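Dihydrofolate reductase (Moritella profunda, PDB 2ZZA) reduces 7,8-dihydrofolate to 5,6,7,8-tetrahydrofolate with NADPH as hydride donor, and so probably feeds the synthesis of glycine, purines and DNA precursors. Local coordinates at residues 21-26 against 115-120; 15-20 against 122-127; 4-9 against 92-97. All coordinates share one frame; numbering follows the deposited sequence.

Interaction 3 lies in the core: strands 4-9 and 92-95 run parallel in the middle of the main sheet, joined by backbone bonds and by a buried serine-glutamate pair. Interactions 1 and 2 sit farther out, each partly buried, and share the chain that leads from strand 14-16 to helix 26-36, which passes over the nicotinamide half of NADP. Interaction 1 is apolar throughout, whereas interaction 2 is mostly polar, pairing two short antiparallel strands and an aspartate with backbone NH groups. Strand 4-9 ties the set together: Leu-9 bonds through its backbone to Thr-115 and Ile-117 of interaction 1, and the ring of Phe-127 from interaction 2 packs on Ala-7.

Interaction 1 of 3, residues 21-26 against 115-120; sequences MPWHLP and THIELT. With NAP (NADP nicotinamide-adenine-dinucleotide phosphate), chain C.
The CD1 methyl of Ile-117 rides over one face of the Trp-23 indole in a CH-pi contact with the five-membered ring. The two side chains arrive from opposite directions. Trp-23 presents its face because CG is tucked between its own backbone N and carbonyl carbon (chi1 58°), while CD of Pro-22 covers the other face, so the flat ring is held on both sides. Leu-25 also meets Ile-117, tip to tip, CD1 to CD1 at 3.7 Å. Leu-119 approaches more obliquely, its CD2 lying 4.1 Å from Trp-23 CB. Branched aliphatic residues suit these places, since their methyls can fill the space around a rigid ring. On the cofactor side, the amide nitrogen N7N of NADP lies 3.7 Å from Trp-23 CZ2, and Met-21 brings SD to within 3.3 Å of the same N7N. Met-21 and its neighbours belong to the mobile active-site loop characteristic of dihydrofolate reductases, here lying over the nicotinamide. No hydrogen bond joins the segments, so the hold of residues 21-26 on residues 117-119 probably rests on dispersion and the burial of apolar surface, in a seam that borders the carboxamide of the nicotinamide.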
loop_
_atom_site.group_PDB
_atom_site.type_symbol
_atom_site.label_atom_id
_atom_site.label_comp_id
_atom_site.label_asym_id
_atom_site.label_seq_id
_atom_site.Cartn_x
_atom_site.Cartn_y
_atom_site.Cartn_z
ATOM N N MET A 21 -7.068 6.864 7.146
ATOM C CA MET A 21 -5.700 7.366 7.215
ATOM C C MET A 21 -5.737 8.485 8.253
ATOM O O MET A 21 -6.656 9.299 8.246
ATOM C CB MET A 21 -5.295 7.935 5.861
ATOM C CG MET A 21 -5.501 6.982 4.701
ATOM S SD MET A 21 -4.024 6.062 4.393
ATOM C CE MET A 21 -2.929 7.377 4.016
ATOM N N PRO A 22 -4.752 8.532 9.164
ATOM C CA PRO A 22 -4.686 9.557 10.211
ATOM C C PRO A 22 -4.214 10.926 9.727
ATOM O O PRO A 22 -3.824 11.765 10.535
ATOM C CB PRO A 22 -3.698 8.963 11.222
ATOM C CG PRO A 22 -3.701 7.504 10.924
ATOM C CD PRO A 22 -3.773 7.470 9.429
ATOM N N TRP A 23 -4.234 11.150 8.419
ATOM C CA TRP A 23 -3.787 12.424 7.863
ATOM C C TRP A 23 -4.402 12.630 6.488
ATOM O O TRP A 23 -5.078 11.746 5.968
ATOM C CB TRP A 23 -2.257 12.433 7.738
ATOM C CG TRP A 23 -1.745 11.318 6.870
ATOM C CD1 TRP A 23 -1.790 11.251 5.505
ATOM C CD2 TRP A 23 -1.179 10.077 7.312
ATOM N NE1 TRP A 23 -1.293 10.043 5.069
ATOM C CE2 TRP A 23 -0.913 9.304 6.157
ATOM C CE3 TRP A 23 -0.875 9.543 8.570
ATOM C CZ2 TRP A 23 -0.356 8.022 6.225
ATOM C CZ3 TRP A 23 -0.322 8.267 8.637
ATOM C CH2 TRP A 23 -0.070 7.523 7.467
ATOM N N HIS A 24 -4.155 13.797 5.905
ATOM C CA HIS A 24 -4.667 14.105 4.575
ATOM C C HIS A 24 -3.652 14.892 3.751
ATOM O O HIS A 24 -3.451 16.091 3.955
ATOM C CB HIS A 24 -5.971 14.893 4.660
ATOM C CG HIS A 24 -6.573 15.186 3.321
ATOM N ND1 HIS A 24 -6.915 14.193 2.427
ATOM C CD2 HIS A 24 -6.863 16.360 2.709
ATOM C CE1 HIS A 24 -7.387 14.741 1.322
ATOM N NE2 HIS A 24 -7.366 16.055 1.467
ATOM N N LEU A 25 -3.009 14.200 2.818
ATOM C CA LEU A 25 -2.014 14.809 1.952
ATOM C C LEU A 25 -2.408 14.478 0.516
ATOM O O LEU A 25 -1.953 13.484 -0.052
ATOM C CB LEU A 25 -0.627 14.245 2.272
ATOM C CG LEU A 25 -0.090 14.496 3.688
ATOM C CD1 LEU A 25 1.203 13.716 3.892
ATOM C CD2 LEU A 25 0.152 15.988 3.896
ATOM N N PRO A 26 -3.267 15.309 -0.091
ATOM C CA PRO A 26 -3.695 15.048 -1.470
ATOM C C PRO A 26 -2.554 14.788 -2.449
ATOM O O PRO A 26 -2.643 13.891 -3.285
ATOM C CB PRO A 26 -4.516 16.290 -1.826
ATOM C CG PRO A 26 -3.966 17.350 -0.919
ATOM C CD PRO A 26 -3.768 16.611 0.378
ATOM N N THR A 115 6.518 6.082 1.685
ATOM C CA THR A 115 6.443 7.520 1.872
ATOM C C THR A 115 6.483 7.721 3.382
ATOM O O THR A 115 5.603 7.244 4.104
ATOM C CB THR A 115 5.138 8.113 1.345
ATOM O OG1 THR A 115 5.103 8.014 -0.085
ATOM C CG2 THR A 115 5.035 9.580 1.752
ATOM N N HIS A 116 7.519 8.391 3.870
ATOM C CA HIS A 116 7.621 8.630 5.300
ATOM C C HIS A 116 7.087 10.016 5.602
ATOM O O HIS A 116 7.579 11.011 5.073
ATOM C CB HIS A 116 9.069 8.510 5.771
ATOM C CG HIS A 116 9.642 7.138 5.606
ATOM N ND1 HIS A 116 10.422 6.781 4.526
ATOM C CD2 HIS A 116 9.528 6.027 6.370
ATOM C CE1 HIS A 116 10.763 5.509 4.634
ATOM N NE2 HIS A 116 10.233 5.029 5.743
ATOM N N ILE A 117 6.064 10.073 6.443
ATOM C CA ILE A 117 5.460 11.342 6.807
ATOM C C ILE A 117 5.993 11.784 8.153
ATOM O O ILE A 117 5.982 11.024 9.124
ATOM C CB ILE A 117 3.926 11.225 6.862
ATOM C CG1 ILE A 117 3.407 10.757 5.502
ATOM C CG2 ILE A 117 3.310 12.575 7.200
ATOM C CD1 ILE A 117 1.944 10.435 5.488
ATOM N N GLU A 118 6.472 13.023 8.196
ATOM C CA GLU A 118 7.032 13.602 9.404
ATOM C C GLU A 118 5.875 13.967 10.318
ATOM O O GLU A 118 5.454 15.118 10.382
ATOM C CB GLU A 118 7.849 14.842 9.029
ATOM C CG GLU A 118 8.944 15.193 10.006
ATOM C CD GLU A 118 10.057 15.982 9.344
ATOM O OE1 GLU A 118 9.805 17.117 8.898
ATOM O OE2 GLU A 118 11.185 15.457 9.259
ATOM N N LEU A 119 5.362 12.971 11.031
ATOM C CA LEU A 119 4.225 13.181 11.906
ATOM C C LEU A 119 4.090 12.065 12.939
ATOM O O LEU A 119 4.281 10.892 12.623
ATOM C CB LEU A 119 2.954 13.243 11.056
ATOM C CG LEU A 119 1.596 13.190 11.754
ATOM C CD1 LEU A 119 1.290 14.542 12.393
ATOM C CD2 LEU A 119 0.526 12.824 10.738
ATOM N N THR A 120 3.772 12.437 14.174
ATOM C CA THR A 120 3.573 11.459 15.236
ATOM C C THR A 120 2.100 11.531 15.569
ATOM O O THR A 120 1.620 12.551 16.058
ATOM C CB THR A 120 4.402 11.795 16.490
ATOM O OG1 THR A 120 5.791 11.627 16.191
ATOM C CG2 THR A 120 4.032 10.872 17.643
HETATM P PA NAP C . -6.536 -5.220 5.930
HETATM O O1A NAP C . -5.177 -5.805 5.961
HETATM O O2A NAP C . -6.719 -4.137 4.753
HETATM O O5B NAP C . -7.665 -6.332 5.663
HETATM C C5B NAP C . -7.782 -7.446 6.551
HETATM C C4B NAP C . -8.764 -8.475 5.990
HETATM O O4B NAP C . -8.335 -8.975 4.713
HETATM C C3B NAP C . -8.849 -9.714 6.881
HETATM O O3B NAP C . -9.715 -9.433 7.983
HETATM C C2B NAP C . -9.557 -10.629 5.886
HETATM O O2B NAP C . -10.895 -10.172 5.678
HETATM C C1B NAP C . -8.744 -10.352 4.619
HETATM N N9A NAP C . -7.527 -11.193 4.585
HETATM C C8A NAP C . -6.372 -10.946 5.202
HETATM N N7A NAP C . -5.495 -11.900 4.900
HETATM C C5A NAP C . -6.093 -12.764 4.085
HETATM C C6A NAP C . -5.693 -13.924 3.436
HETATM N N6A NAP C . -4.454 -14.386 3.579
HETATM N N1A NAP C . -6.571 -14.564 2.651
HETATM C C2A NAP C . -7.800 -14.108 2.488
HETATM N N3A NAP C . -8.215 -13.007 3.090
HETATM C C4A NAP C . -7.391 -12.315 3.888
HETATM O O3 NAP C . -6.987 -4.486 7.294
HETATM P PN NAP C . -5.984 -3.723 8.301
HETATM O O1N NAP C . -6.989 -3.449 9.350
HETATM O O2N NAP C . -4.924 -4.753 8.394
HETATM O O5D NAP C . -5.691 -2.561 7.226
HETATM C C5D NAP C . -6.574 -1.440 7.106
HETATM C C4D NAP C . -6.074 -0.242 7.915
HETATM O O4D NAP C . -4.803 0.130 7.345
HETATM C C3D NAP C . -6.997 0.960 7.703
HETATM O O3D NAP C . -6.845 1.926 8.746
HETATM C C2D NAP C . -6.448 1.525 6.396
HETATM O O2D NAP C . -6.782 2.910 6.267
HETATM C C1D NAP C . -4.953 1.405 6.696
HETATM N N1N NAP C . -4.107 1.507 5.487
HETATM C C2N NAP C . -3.105 2.484 5.412
HETATM C C3N NAP C . -2.252 2.514 4.316
HETATM C C7N NAP C . -1.135 3.559 4.238
HETATM O O7N NAP C . -0.229 3.453 3.414
HETATM N N7N NAP C . -1.218 4.547 5.126
HETATM C C4N NAP C . -2.397 1.579 3.298
HETATM C C5N NAP C . -3.395 0.613 3.360
HETATM C C6N NAP C . -4.253 0.575 4.452
HETATM P P2B NAP C . -12.105 -11.230 5.687
HETATM O O1X NAP C . -13.222 -10.808 4.811
HETATM O O2X NAP C . -11.483 -12.650 5.256
HETATM O O3X NAP C . -12.538 -11.356 7.233
#

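Interaction 2 of 3, residues 15-20 against 122-127; sequences IGLDNK and EGDTWF. With NAP (NADP nicotinamide-adenine-dinucleotide phosphate), chain C.
Gly-16 and Thr-125 form the antiparallel hydrogen-bonded pair at the centre of this contact. The carbonyl of Gly-16 takes the amide of Asp-124, N to O 2.8 Å, and also a weak bond from the amide of Thr-125. One residue back, the N-H of Ile-15 is satisfied by the carbonyl of Thr-125, N to O 3.1 Å. Glycine suits position 16 because a CB there would run into Thr-125 OG1 and the ribose hydroxyl O3D of NADP.

Asp-124 has its CG turned in between its backbone N and carbonyl carbon (chi1 63°), bringing the carboxylate back over the turn at residues 17-20. There OD2 accepts the amide of Asp-18 at 2.7 Å from N, with the donor above the carboxylate plane, and OD1 accepts a water 2.6 Å away. The same water accepts the N-H of Asn-19 and is hydrogen-bonded to O3D of NADP, so the aspartate reaches the ribose through one solvent molecule. Asp-18 OD1 lies 4.0 Å from Asp-124 OD2, and the two carboxylates probably repel mildly. Within the turn Leu-17 N bonds to Lys-20 O, which O3D of NADP meets weakly, and Asn-19 ND2 to Asn-46 O. Leu-17 spreads its methyls against the backbone of Glu-122 and Gly-123. The carboxamide N7N of NADP donates to Ile-15 O at 3.1 Å. The bonds from Asp-124 to Gly-16 and Asp-18 are consistent with the closed conformation of the active-site loop, as in the E. coli enzyme.

Inward, CG2 of Ile-15 packs on Phe-127 CB, and both side chains reach Leu-9 of strand 2-9 and Tyr-102 of helix 99-105, so the small two-stranded sheet rests against the main sheet and the helix beside the cofactor.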
loop_
_atom_site.group_PDB
_atom_site.type_symbol
_atom_site.label_atom_id
_atom_site.label_comp_id
_atom_site.label_asym_id
_atom_site.label_seq_id
_atom_site.Cartn_x
_atom_site.Cartn_y
_atom_site.Cartn_z
ATOM N N ILE A 15 -0.004 3.668 10.085
ATOM C CA ILE A 15 -0.586 3.801 8.744
ATOM C C ILE A 15 -2.098 4.006 8.798
ATOM O O ILE A 15 -2.717 4.365 7.794
ATOM C CB ILE A 15 -0.314 2.558 7.850
ATOM C CG1 ILE A 15 -0.875 1.299 8.521
ATOM C CG2 ILE A 15 1.176 2.440 7.555
ATOM C CD1 ILE A 15 -0.588 0.003 7.758
ATOM N N GLY A 16 -2.702 3.777 9.960
ATOM C CA GLY A 16 -4.143 3.949 10.044
ATOM C C GLY A 16 -4.754 3.975 11.430
ATOM O O GLY A 16 -4.130 3.585 12.410
ATOM N N LEU A 17 -5.993 4.452 11.498
ATOM C CA LEU A 17 -6.743 4.536 12.744
ATOM C C LEU A 17 -8.217 4.541 12.373
ATOM O O LEU A 17 -8.653 5.347 11.543
ATOM C CB LEU A 17 -6.409 5.823 13.512
ATOM C CG LEU A 17 -7.153 6.001 14.845
ATOM C CD1 LEU A 17 -6.671 4.964 15.846
ATOM C CD2 LEU A 17 -6.919 7.395 15.397
ATOM N N ASP A 18 -8.974 3.633 12.978
ATOM C CA ASP A 18 -10.406 3.518 12.714
ATOM C C ASP A 18 -10.709 3.326 11.232
ATOM O O ASP A 18 -11.611 3.956 10.688
ATOM C CB ASP A 18 -11.138 4.758 13.232
ATOM C CG ASP A 18 -10.958 4.952 14.721
ATOM O OD1 ASP A 18 -11.071 3.955 15.463
ATOM O OD2 ASP A 18 -10.707 6.099 15.149
ATOM N N ASN A 19 -9.943 2.450 10.591
ATOM C CA ASN A 19 -10.096 2.136 9.171
ATOM C C ASN A 19 -10.030 3.353 8.249
ATOM O O ASN A 19 -10.740 3.431 7.242
ATOM C CB ASN A 19 -11.401 1.364 8.926
ATOM C CG ASN A 19 -11.254 0.314 7.839
ATOM O OD1 ASN A 19 -10.308 -0.475 7.858
ATOM N ND2 ASN A 19 -12.187 0.295 6.889
ATOM N N LYS A 20 -9.168 4.301 8.602
ATOM C CA LYS A 20 -8.962 5.504 7.801
ATOM C C LYS A 20 -7.507 5.909 7.957
ATOM O O LYS A 20 -6.793 5.358 8.789
ATOM C CB LYS A 20 -9.845 6.655 8.285
ATOM C CG LYS A 20 -11.338 6.415 8.173
ATOM C CD LYS A 20 -12.123 7.551 8.828
ATOM C CE LYS A 20 -11.694 7.755 10.278
ATOM N NZ LYS A 20 -12.653 8.588 11.065
ATOM N N GLU A 122 -1.694 9.025 16.652
ATOM C CA GLU A 122 -2.264 7.799 17.194
ATOM C C GLU A 122 -2.647 6.837 16.071
ATOM O O GLU A 122 -3.098 7.263 15.007
ATOM C CB GLU A 122 -3.501 8.141 18.034
ATOM C CG GLU A 122 -4.352 6.948 18.426
ATOM C CD GLU A 122 -5.591 7.345 19.208
ATOM O OE1 GLU A 122 -6.019 8.517 19.096
ATOM O OE2 GLU A 122 -6.148 6.482 19.921
ATOM N N GLY A 123 -2.471 5.541 16.308
ATOM C CA GLY A 123 -2.824 4.565 15.291
ATOM C C GLY A 123 -3.324 3.249 15.853
ATOM O O GLY A 123 -3.177 2.984 17.046
ATOM N N ASP A 124 -3.935 2.432 15.000
ATOM C CA ASP A 124 -4.413 1.121 15.416
ATOM C C ASP A 124 -3.989 0.080 14.384
ATOM O O ASP A 124 -4.424 -1.068 14.420
ATOM C CB ASP A 124 -5.939 1.102 15.628
ATOM C CG ASP A 124 -6.735 1.376 14.359
ATOM O OD1 ASP A 124 -6.172 1.325 13.242
ATOM O OD2 ASP A 124 -7.955 1.631 14.489
ATOM N N THR A 125 -3.124 0.504 13.466
ATOM C CA THR A 125 -2.583 -0.370 12.426
ATOM C C THR A 125 -1.195 0.169 12.084
ATOM O O THR A 125 -1.014 1.376 11.912
ATOM C CB THR A 125 -3.481 -0.393 11.159
ATOM O OG1 THR A 125 -3.779 0.945 10.757
ATOM C CG2 THR A 125 -4.782 -1.120 11.436
ATOM N N TRP A 126 -0.217 -0.728 11.995
ATOM C CA TRP A 126 1.166 -0.347 11.720
ATOM C C TRP A 126 1.783 -1.128 10.569
ATOM O O TRP A 126 1.419 -2.279 10.319
ATOM C CB TRP A 126 2.025 -0.582 12.970
ATOM C CG TRP A 126 1.689 0.289 14.136
ATOM C CD1 TRP A 126 2.346 1.416 14.532
ATOM C CD2 TRP A 126 0.599 0.118 15.050
ATOM N NE1 TRP A 126 1.733 1.962 15.637
ATOM C CE2 TRP A 126 0.658 1.183 15.975
ATOM C CE3 TRP A 126 -0.423 -0.835 15.179
ATOM C CZ2 TRP A 126 -0.265 1.324 17.013
ATOM C CZ3 TRP A 126 -1.338 -0.694 16.211
ATOM C CH2 TRP A 126 -1.253 0.377 17.115
ATOM N N PHE A 127 2.725 -0.500 9.873
ATOM C CA PHE A 127 3.413 -1.164 8.781
ATOM C C PHE A 127 4.394 -2.134 9.449
ATOM O O PHE A 127 4.893 -1.861 10.543
ATOM C CB PHE A 127 4.183 -0.144 7.934
ATOM C CG PHE A 127 4.700 -0.699 6.639
ATOM C CD1 PHE A 127 3.848 -0.879 5.557
ATOM C CD2 PHE A 127 6.038 -1.067 6.505
ATOM C CE1 PHE A 127 4.316 -1.418 4.357
ATOM C CE2 PHE A 127 6.520 -1.610 5.308
ATOM C CZ PHE A 127 5.655 -1.786 4.232
HETATM P PA NAP C . -6.536 -5.220 5.930
HETATM O O1A NAP C . -5.177 -5.805 5.961
HETATM O O2A NAP C . -6.719 -4.137 4.753
HETATM O O5B NAP C . -7.665 -6.332 5.663
HETATM C C5B NAP C . -7.782 -7.446 6.551
HETATM C C4B NAP C . -8.764 -8.475 5.990
HETATM O O4B NAP C . -8.335 -8.975 4.713
HETATM C C3B NAP C . -8.849 -9.714 6.881
HETATM O O3B NAP C . -9.715 -9.433 7.983
HETATM C C2B NAP C . -9.557 -10.629 5.886
HETATM O O2B NAP C . -10.895 -10.172 5.678
HETATM C C1B NAP C . -8.744 -10.352 4.619
HETATM N N9A NAP C . -7.527 -11.193 4.585
HETATM C C8A NAP C . -6.372 -10.946 5.202
HETATM N N7A NAP C . -5.495 -11.900 4.900
HETATM C C5A NAP C . -6.093 -12.764 4.085
HETATM C C6A NAP C . -5.693 -13.924 3.436
HETATM N N6A NAP C . -4.454 -14.386 3.579
HETATM N N1A NAP C . -6.571 -14.564 2.651
HETATM C C2A NAP C . -7.800 -14.108 2.488
HETATM N N3A NAP C . -8.215 -13.007 3.090
HETATM C C4A NAP C . -7.391 -12.315 3.888
HETATM O O3 NAP C . -6.987 -4.486 7.294
HETATM P PN NAP C . -5.984 -3.723 8.301
HETATM O O1N NAP C . -6.989 -3.449 9.350
HETATM O O2N NAP C . -4.924 -4.753 8.394
HETATM O O5D NAP C . -5.691 -2.561 7.226
HETATM C C5D NAP C . -6.574 -1.440 7.106
HETATM C C4D NAP C . -6.074 -0.242 7.915
HETATM O O4D NAP C . -4.803 0.130 7.345
HETATM C C3D NAP C . -6.997 0.960 7.703
HETATM O O3D NAP C . -6.845 1.926 8.746
HETATM C C2D NAP C . -6.448 1.525 6.396
HETATM O O2D NAP C . -6.782 2.910 6.267
HETATM C C1D NAP C . -4.953 1.405 6.696
HETATM N N1N NAP C . -4.107 1.507 5.487
HETATM C C2N NAP C . -3.105 2.484 5.412
HETATM C C3N NAP C . -2.252 2.514 4.316
HETATM C C7N NAP C . -1.135 3.559 4.238
HETATM O O7N NAP C . -0.229 3.453 3.414
HETATM N N7N NAP C . -1.218 4.547 5.126
HETATM C C4N NAP C . -2.397 1.579 3.298
HETATM C C5N NAP C . -3.395 0.613 3.360
HETATM C C6N NAP C . -4.253 0.575 4.452
HETATM P P2B NAP C . -12.105 -11.230 5.687
HETATM O O1X NAP C . -13.222 -10.808 4.811
HETATM O O2X NAP C . -11.483 -12.650 5.256
HETATM O O3X NAP C . -12.538 -11.356 7.233
HETATM O O HOH W 1 -7.678 1.006 11.110
#

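Interaction 3 of 3, residues 4-9 against 92-97; sequences SMIAAL and ELMIIG. With FOL (folic acid), chain D.
Most unusual here is a buried glutamate in a strand, Glu-92, whose carboxylate takes the hydroxyl of Ser-4: OG donates to OE2 at 2.6 Å, on the anti side and 24° out of the carboxylate plane. The extended glutamate chain, with CG anti to the backbone N (chi1 177°), carries the charge across to the neighbouring strand. Salt bridges to Lys-39 at OE1 and Arg-111 at OE2, and a hydrogen bond from Tyr-113 OH to OE2, probably offset its burial. Were the carboxylate lost to an alanine here, the Ser-4 hydroxyl would probably lack its acceptor and Lys-39 and Arg-111 their shared counter-charge.

Beyond that pair the strands are joined in parallel register. Ser-4 N donates to Leu-93 O, Ile-95 N to Ser-4 O at 2.7 Å and Ile-6 N to Ile-95 O, so Ser-4 is gripped through both its backbone groups. On one face Met-5 and Ile-95 lie side by side, CG to CB 3.8 Å, beneath helix 99-105. On the other, the bent chain of Met-94 swings its CE to Ile-6 CG2 at 3.9 Å, and CG2 of Ile-96 meets that same methyl at 3.6 Å. Branched aliphatic and flexible thioether chains suit this place, packing closely between sheet and helices.

Past the last bond the strands part, and the pterin of folate lies there, with Ile-96 O near its C7 and Ala-8 CB against N3. A substrate site opening where two central parallel strands separate is characteristic of the dihydrofolate reductase fold.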
loop_
_atom_site.group_PDB
_atom_site.type_symbol
_atom_site.label_atom_id
_atom_site.label_comp_id
_atom_site.label_asym_id
_atom_site.label_seq_id
_atom_site.Cartn_x
_atom_site.Cartn_y
_atom_site.Cartn_z
ATOM N N SER A 4 5.734 -5.928 -5.116
ATOM C CA SER A 4 6.025 -4.644 -4.494
ATOM C C SER A 4 4.935 -4.283 -3.512
ATOM O O SER A 4 3.790 -4.696 -3.671
ATOM C CB SER A 4 6.110 -3.545 -5.555
ATOM O OG SER A 4 7.032 -3.882 -6.570
ATOM N N MET A 5 5.298 -3.517 -2.489
ATOM C CA MET A 5 4.331 -3.074 -1.502
ATOM C C MET A 5 4.492 -1.570 -1.394
ATOM O O MET A 5 5.614 -1.061 -1.338
ATOM C CB MET A 5 4.576 -3.733 -0.138
ATOM C CG MET A 5 4.702 -5.251 -0.192
ATOM S SD MET A 5 4.248 -6.093 1.337
ATOM C CE MET A 5 5.375 -5.350 2.523
ATOM N N ILE A 6 3.369 -0.862 -1.376
ATOM C CA ILE A 6 3.386 0.587 -1.278
ATOM C C ILE A 6 2.571 1.052 -0.077
ATOM O O ILE A 6 1.452 0.583 0.151
ATOM C CB ILE A 6 2.860 1.234 -2.591
ATOM C CG1 ILE A 6 2.782 2.758 -2.435
ATOM C CG2 ILE A 6 1.511 0.627 -2.981
ATOM C CD1 ILE A 6 2.685 3.507 -3.778
ATOM N N ALA A 7 3.152 1.959 0.703
ATOM C CA ALA A 7 2.490 2.482 1.889
ATOM C C ALA A 7 3.052 3.834 2.295
ATOM O O ALA A 7 4.152 4.197 1.895
ATOM C CB ALA A 7 2.653 1.504 3.043
ATOM N N ALA A 8 2.280 4.567 3.097
ATOM C CA ALA A 8 2.691 5.867 3.620
ATOM C C ALA A 8 2.642 5.733 5.142
ATOM O O ALA A 8 1.571 5.528 5.724
ATOM C CB ALA A 8 1.738 6.962 3.148
ATOM N N LEU A 9 3.807 5.827 5.781
ATOM C CA LEU A 9 3.889 5.698 7.225
ATOM C C LEU A 9 4.286 6.959 7.969
ATOM O O LEU A 9 5.183 7.691 7.558
ATOM C CB LEU A 9 4.874 4.593 7.632
ATOM C CG LEU A 9 5.688 3.804 6.614
ATOM C CD1 LEU A 9 6.596 2.843 7.367
ATOM C CD2 LEU A 9 4.767 3.034 5.675
ATOM N N GLU A 92 4.746 -6.283 -12.735
ATOM C CA GLU A 92 4.775 -5.951 -11.320
ATOM C C GLU A 92 3.386 -5.896 -10.718
ATOM O O GLU A 92 2.432 -5.455 -11.349
ATOM C CB GLU A 92 5.482 -4.609 -11.134
ATOM C CG GLU A 92 5.522 -4.081 -9.710
ATOM C CD GLU A 92 6.196 -2.727 -9.643
ATOM O OE1 GLU A 92 5.833 -1.849 -10.458
ATOM O OE2 GLU A 92 7.082 -2.539 -8.782
ATOM N N LEU A 93 3.306 -6.349 -9.477
ATOM C CA LEU A 93 2.072 -6.394 -8.713
ATOM C C LEU A 93 2.253 -5.465 -7.508
ATOM O O LEU A 93 3.320 -5.448 -6.894
ATOM C CB LEU A 93 1.845 -7.852 -8.303
ATOM C CG LEU A 93 1.083 -8.362 -7.093
ATOM C CD1 LEU A 93 0.822 -9.844 -7.312
ATOM C CD2 LEU A 93 1.878 -8.147 -5.813
ATOM N N MET A 94 1.229 -4.681 -7.179
ATOM C CA MET A 94 1.334 -3.747 -6.059
ATOM C C MET A 94 0.457 -4.102 -4.863
ATOM O O MET A 94 -0.771 -4.035 -4.953
ATOM C CB MET A 94 0.970 -2.320 -6.503
ATOM C CG MET A 94 1.802 -1.749 -7.645
ATOM S SD MET A 94 3.522 -1.412 -7.221
ATOM C CE MET A 94 3.373 0.149 -6.411
ATOM N N ILE A 95 1.087 -4.469 -3.749
ATOM C CA ILE A 95 0.358 -4.776 -2.512
ATOM C C ILE A 95 0.126 -3.400 -1.881
ATOM O O ILE A 95 1.081 -2.754 -1.451
ATOM C CB ILE A 95 1.213 -5.623 -1.536
ATOM C CG1 ILE A 95 1.515 -6.994 -2.149
ATOM C CG2 ILE A 95 0.479 -5.777 -0.205
ATOM C CD1 ILE A 95 0.300 -7.798 -2.446
ATOM N N ILE A 96 -1.081 -2.986 -1.807
ATOM C CA ILE A 96 -1.474 -1.742 -1.252
ATOM C C ILE A 96 -2.007 -1.724 0.186
ATOM O O ILE A 96 -2.498 -0.814 0.628
ATOM C CB ILE A 96 -2.357 -1.003 -2.092
ATOM C CG1 ILE A 96 -3.702 -1.625 -2.063
ATOM C CG2 ILE A 96 -1.842 -0.686 -3.424
ATOM C CD1 ILE A 96 -4.604 -0.973 -2.412
ATOM N N GLY A 97 -1.795 -2.820 0.835
ATOM C CA GLY A 97 -2.122 -3.117 2.196
ATOM C C GLY A 97 -3.546 -3.635 2.563
ATOM O O GLY A 97 -4.259 -3.850 1.864
HETATM N N1 FOL D . 0.275 4.382 -0.040
HETATM C C2 FOL D . 0.676 5.661 -0.039
HETATM N NA2 FOL D . 1.893 5.971 -0.478
HETATM N N3 FOL D . -0.195 6.672 0.387
HETATM C C4 FOL D . -1.488 6.329 0.800
HETATM O O4 FOL D . -2.283 7.196 1.160
HETATM C C4A FOL D . -1.869 4.993 0.776
HETATM N N5 FOL D . -3.124 4.640 1.089
HETATM C C6 FOL D . -3.502 3.361 0.974
HETATM C C7 FOL D . -2.584 2.407 0.545
HETATM N N8 FOL D . -1.346 2.754 0.247
HETATM C C8A FOL D . -0.959 4.033 0.347
HETATM C C9 FOL D . -4.939 2.933 1.280
HETATM N N10 FOL D . -5.868 4.073 1.332
HETATM C C11 FOL D . -7.002 6.248 -1.983
HETATM C C12 FOL D . -7.525 6.547 -0.728
HETATM C C13 FOL D . -7.135 5.807 0.382
HETATM C C14 FOL D . -6.225 4.762 0.251
HETATM C C15 FOL D . -5.701 4.468 -1.003
HETATM C C16 FOL D . -6.085 5.210 -2.115
HETATM C C FOL D . -7.444 7.055 -3.207
HETATM O O FOL D . -8.524 7.643 -3.224
HETATM N N FOL D . -6.589 7.052 -4.226
HETATM C CA FOL D . -6.854 7.756 -5.491
HETATM C CB FOL D . -6.186 9.133 -5.499
HETATM C CG FOL D . -6.860 10.113 -4.536
HETATM C CD FOL D . -8.270 10.482 -5.004
HETATM O OE1 FOL D . -8.604 10.116 -6.151
HETATM O OE2 FOL D . -8.978 11.138 -4.209
HETATM C CT FOL D . -6.280 6.920 -6.636
HETATM O O1 FOL D . -5.338 6.149 -6.349
HETATM O O2 FOL D . -6.791 7.073 -7.767
#